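Local coordinates for protein PelD (Pseudomonas aeruginosa, PDB 4EU0) that probably acts as a cyclic di-GMP effector in pellicle formation, the nucleotide being bound in the crystal mainly by its GGDEF-like domain, at residues Ala104-Asp114 with Leu120-Asn132. Residues are numbered along the deposited sequence; the frame is centred on the assembly and turned at random.
Unlike the reference sequence in segment 104-114: Ala104 (reference Leu), Ala105 (reference Gln).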
loop_
_atom_site.group_PDB
_atom_site.type_symbol
_atom_site.label_atom_id
_atom_site.label_comp_id
_atom_site.label_asym_id
_atom_site.label_seq_id
_atom_site.Cartn_x
_atom_site.Cartn_y
_atom_site.Cartn_z
ATOM N N ALA A 104 27.936 -1.499 0.925
ATOM C CA ALA A 104 28.180 -2.638 0.053
ATOM C C ALA A 104 27.660 -3.941 0.670
ATOM O O ALA A 104 28.157 -5.027 0.360
ATOM C CB ALA A 104 29.658 -2.735 -0.274
ATOM N N ALA A 105 26.656 -3.818 1.538
ATOM C CA ALA A 105 26.016 -4.968 2.178
ATOM C C ALA A 105 24.682 -5.325 1.522
ATOM O O ALA A 105 24.449 -6.482 1.164
ATOM C CB ALA A 105 25.815 -4.705 3.665
ATOM N N VAL A 106 23.802 -4.334 1.399
ATOM C CA VAL A 106 22.475 -4.525 0.805
ATOM C C VAL A 106 22.115 -3.316 -0.049
ATOM O O VAL A 106 22.406 -2.169 0.317
ATOM C CB VAL A 106 21.358 -4.721 1.879
ATOM C CG1 VAL A 106 20.007 -5.005 1.213
ATOM C CG2 VAL A 106 21.684 -5.848 2.821
ATOM N N CYS A 107 21.494 -3.586 -1.196
ATOM C CA CYS A 107 20.844 -2.556 -1.990
ATOM C C CYS A 107 19.348 -2.820 -2.075
ATOM O O CYS A 107 18.932 -3.925 -2.432
ATOM C CB CYS A 107 21.438 -2.512 -3.390
ATOM S SG CYS A 107 22.986 -1.655 -3.449
ATOM N N VAL A 108 18.547 -1.808 -1.744
ATOM C CA VAL A 108 17.087 -1.943 -1.788
ATOM C C VAL A 108 16.490 -0.883 -2.723
ATOM O O VAL A 108 16.573 0.314 -2.436
ATOM C CB VAL A 108 16.417 -1.830 -0.381
ATOM C CG1 VAL A 108 14.982 -2.335 -0.435
ATOM C CG2 VAL A 108 17.197 -2.615 0.677
ATOM N N PRO A 109 15.887 -1.317 -3.846
ATOM C CA PRO A 109 15.265 -0.328 -4.711
ATOM C C PRO A 109 13.876 0.017 -4.185
ATOM O O PRO A 109 13.208 -0.839 -3.593
ATOM C CB PRO A 109 15.160 -1.064 -6.039
ATOM C CG PRO A 109 14.900 -2.484 -5.633
ATOM C CD PRO A 109 15.647 -2.691 -4.327
ATOM N N LEU A 110 13.460 1.265 -4.376
ATOM C CA LEU A 110 12.109 1.682 -4.032
ATOM C C LEU A 110 11.321 1.687 -5.335
ATOM O O LEU A 110 11.540 2.533 -6.214
ATOM C CB LEU A 110 12.109 3.060 -3.355
ATOM C CG LEU A 110 12.577 3.237 -1.909
ATOM C CD1 LEU A 110 14.070 2.936 -1.681
ATOM C CD2 LEU A 110 12.271 4.659 -1.485
ATOM N N VAL A 111 10.445 0.696 -5.472
ATOM C CA VAL A 111 9.772 0.412 -6.735
ATOM C C VAL A 111 8.265 0.563 -6.556
ATOM O O VAL A 111 7.677 -0.081 -5.681
ATOM C CB VAL A 111 10.081 -1.025 -7.233
ATOM C CG1 VAL A 111 9.567 -1.232 -8.651
ATOM C CG2 VAL A 111 11.576 -1.330 -7.179
ATOM N N ASP A 112 7.648 1.414 -7.375
ATOM C CA ASP A 112 6.195 1.583 -7.327
ATOM C C ASP A 112 5.439 0.387 -7.925
ATOM O O ASP A 112 6.053 -0.547 -8.451
ATOM C CB ASP A 112 5.752 2.944 -7.935
ATOM C CG ASP A 112 5.852 3.001 -9.463
ATOM O OD1 ASP A 112 5.964 1.957 -10.145
ATOM O OD2 ASP A 112 5.808 4.132 -10.004
ATOM N N THR A 113 4.110 0.409 -7.818
ATOM C CA THR A 113 3.286 -0.699 -8.322
ATOM C C THR A 113 3.356 -0.894 -9.849
ATOM O O THR A 113 2.912 -1.921 -10.351
ATOM C CB THR A 113 1.797 -0.576 -7.894
ATOM O OG1 THR A 113 1.258 0.672 -8.354
ATOM C CG2 THR A 113 1.634 -0.688 -6.364
ATOM N N ASP A 114 3.905 0.075 -10.584
ATOM C CA ASP A 114 4.064 -0.056 -12.040
ATOM C C ASP A 114 5.422 -0.645 -12.403
ATOM O O ASP A 114 5.693 -0.947 -13.571
ATOM C CB ASP A 114 3.934 1.300 -12.733
ATOM C CG ASP A 114 2.547 1.897 -12.624
ATOM O OD1 ASP A 114 1.547 1.149 -12.605
ATOM O OD2 ASP A 114 2.464 3.137 -12.579
ATOM N N LEU A 120 16.933 4.450 -4.600
ATOM C CA LEU A 120 17.761 3.330 -4.185
ATOM C C LEU A 120 18.228 3.537 -2.744
ATOM O O LEU A 120 18.725 4.606 -2.400
ATOM C CB LEU A 120 18.956 3.229 -5.145
ATOM C CG LEU A 120 20.099 2.231 -4.959
ATOM C CD1 LEU A 120 20.918 2.172 -6.241
ATOM C CD2 LEU A 120 20.983 2.656 -3.827
ATOM N N LEU A 121 18.052 2.517 -1.904
ATOM C CA LEU A 121 18.683 2.485 -0.584
ATOM C C LEU A 121 19.959 1.655 -0.692
ATOM O O LEU A 121 19.893 0.476 -1.037
ATOM C CB LEU A 121 17.748 1.864 0.469
ATOM C CG LEU A 121 18.337 1.573 1.858
ATOM C CD1 LEU A 121 18.569 2.853 2.634
ATOM C CD2 LEU A 121 17.453 0.620 2.657
ATOM N N ALA A 122 21.107 2.276 -0.418
ATOM C CA ALA A 122 22.397 1.588 -0.427
ATOM C C ALA A 122 22.915 1.483 0.996
ATOM O O ALA A 122 23.144 2.495 1.656
ATOM C CB ALA A 122 23.404 2.333 -1.307
ATOM N N VAL A 123 23.072 0.254 1.477
ATOM C CA VAL A 123 23.496 0.033 2.859
ATOM C C VAL A 123 24.944 -0.434 2.907
ATOM O O VAL A 123 25.283 -1.478 2.349
ATOM C CB VAL A 123 22.593 -0.985 3.583
ATOM C CG1 VAL A 123 23.079 -1.190 5.017
ATOM C CG2 VAL A 123 21.133 -0.524 3.569
ATOM N N GLU A 124 25.788 0.354 3.571
ATOM C CA GLU A 124 27.187 0.003 3.764
ATOM C C GLU A 124 27.405 -0.816 5.034
ATOM O O GLU A 124 28.267 -1.691 5.066
ATOM C CB GLU A 124 28.105 1.234 3.738
ATOM C CG GLU A 124 27.420 2.588 3.870
ATOM C CD GLU A 124 27.071 3.238 2.529
ATOM O OE1 GLU A 124 27.327 2.618 1.469
ATOM O OE2 GLU A 124 26.550 4.383 2.540
ATOM N N GLN A 125 26.613 -0.535 6.068
ATOM C CA GLN A 125 26.747 -1.240 7.341
ATOM C C GLN A 125 25.417 -1.429 8.070
ATOM O O GLN A 125 24.684 -0.476 8.337
ATOM C CB GLN A 125 27.750 -0.518 8.251
ATOM C CG GLN A 125 28.108 -1.279 9.535
ATOM C CD GLN A 125 28.857 -0.421 10.532
ATOM O OE1 GLN A 125 29.937 0.093 10.240
ATOM N NE2 GLN A 125 28.293 -0.276 11.729
ATOM N N MET A 126 25.126 -2.684 8.391
ATOM C CA MET A 126 24.057 -3.041 9.315
ATOM C C MET A 126 24.600 -4.179 10.169
ATOM O O MET A 126 25.464 -4.925 9.706
ATOM C CB MET A 126 22.799 -3.483 8.559
ATOM C CG MET A 126 23.079 -4.479 7.449
ATOM S SD MET A 126 21.617 -4.908 6.492
ATOM C CE MET A 126 21.193 -3.431 5.608
ATOM N N PRO A 127 24.125 -4.303 11.424
ATOM C CA PRO A 127 24.577 -5.390 12.291
ATOM C C PRO A 127 24.334 -6.760 11.653
ATOM O O PRO A 127 23.297 -6.981 11.037
ATOM C CB PRO A 127 23.713 -5.230 13.547
ATOM C CG PRO A 127 23.277 -3.822 13.553
ATOM C CD PRO A 127 23.216 -3.376 12.121
ATOM N N PHE A 128 25.287 -7.672 11.809
ATOM C CA PHE A 128 25.191 -8.994 11.188
ATOM C C PHE A 128 23.974 -9.783 11.656
ATOM O O PHE A 128 23.414 -10.568 10.889
ATOM C CB PHE A 128 26.456 -9.798 11.460
ATOM C CG PHE A 128 26.530 -11.105 10.713
ATOM C CD1 PHE A 128 26.983 -11.145 9.393
ATOM C CD2 PHE A 128 26.189 -12.302 11.343
ATOM C CE1 PHE A 128 27.076 -12.358 8.707
ATOM C CE2 PHE A 128 26.277 -13.518 10.665
ATOM C CZ PHE A 128 26.724 -13.549 9.348
ATOM N N PHE A 129 23.566 -9.574 12.906
ATOM C CA PHE A 129 22.432 -10.321 13.456
ATOM C C PHE A 129 21.084 -9.986 12.805
ATOM O O PHE A 129 20.121 -10.730 12.980
ATOM C CB PHE A 129 22.366 -10.232 14.990
ATOM C CG PHE A 129 22.168 -8.839 15.527
ATOM C CD1 PHE A 129 20.897 -8.285 15.623
ATOM C CD2 PHE A 129 23.256 -8.094 15.968
ATOM C CE1 PHE A 129 20.713 -6.997 16.122
ATOM C CE2 PHE A 129 23.081 -6.809 16.474
ATOM C CZ PHE A 129 21.810 -6.260 16.548
ATOM N N VAL A 130 21.019 -8.876 12.064
ATOM C CA VAL A 130 19.832 -8.547 11.253
ATOM C C VAL A 130 20.101 -8.696 9.753
ATOM O O VAL A 130 19.236 -8.416 8.926
ATOM C CB VAL A 130 19.239 -7.124 11.545
ATOM C CG1 VAL A 130 18.734 -7.030 12.983
ATOM C CG2 VAL A 130 20.243 -6.011 11.226
ATOM N N PHE A 131 21.310 -9.130 9.406
ATOM C CA PHE A 131 21.668 -9.373 8.014
ATOM C C PHE A 131 21.101 -10.735 7.610
ATOM O O PHE A 131 21.832 -11.724 7.475
ATOM C CB PHE A 131 23.187 -9.297 7.826
ATOM C CG PHE A 131 23.629 -9.335 6.387
ATOM C CD1 PHE A 131 23.390 -8.257 5.536
ATOM C CD2 PHE A 131 24.285 -10.447 5.884
ATOM C CE1 PHE A 131 23.800 -8.296 4.210
ATOM C CE2 PHE A 131 24.700 -10.491 4.559
ATOM C CZ PHE A 131 24.454 -9.413 3.719
ATOM N N ASN A 132 19.780 -10.766 7.439
ATOM C CA ASN A 132 19.047 -11.996 7.158
ATOM C C ASN A 132 17.770 -11.746 6.364
ATOM O O ASN A 132 17.352 -10.597 6.193
ATOM C CB ASN A 132 18.748 -12.767 8.458
ATOM C CG ASN A 132 17.846 -11.996 9.419
ATOM O OD1 ASN A 132 16.723 -11.637 9.081
ATOM N ND2 ASN A 132 18.331 -11.778 10.637
#
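The Phe131 ring meets Ala105 and Val106 with its edge: Ala105 O lies in the ring plane, 3.6 Å from CE1, and Val106 CG2 packs at the same CE1 at 3.5 Å. Met126 SD also lies in plane at the edge, and Phe136 of helix 133-150 makes an edge-to-face pair with the ring. These contacts lie at the open end of an antiparallel beta hairpin, strands 106-111 and 117-123, in the GAF domain sheet, away from the cyclic di-GMP site. With CG1 of Val106 anti to its backbone N (chi1 -176°), CG2 is left beside that N, where Met126 CE touches it at 3.7 Å, the two side chains crossing at about a right angle. Val106, Val108, Leu121 and Val123 share one sheet face, on which helix 133-150 packs; the Val108 and Leu121 side chains lie side by side, CG2 and CD2 3.8 Å apart. Cys107, Pro109, Leu120 and Ala122 take the other. Val108 N to Leu121 O and Leu121 N to Val108 O are nearly straight hydrogen bonds, each 2.7 Å. In a classic beta bulge Ala105 and Val106 both face Val123, whose O accepts from Ala105 N at 2.8 Å, weakly from Val106 N and, 34° off the carbonyl plane, from Ala104 N at 3.0 Å.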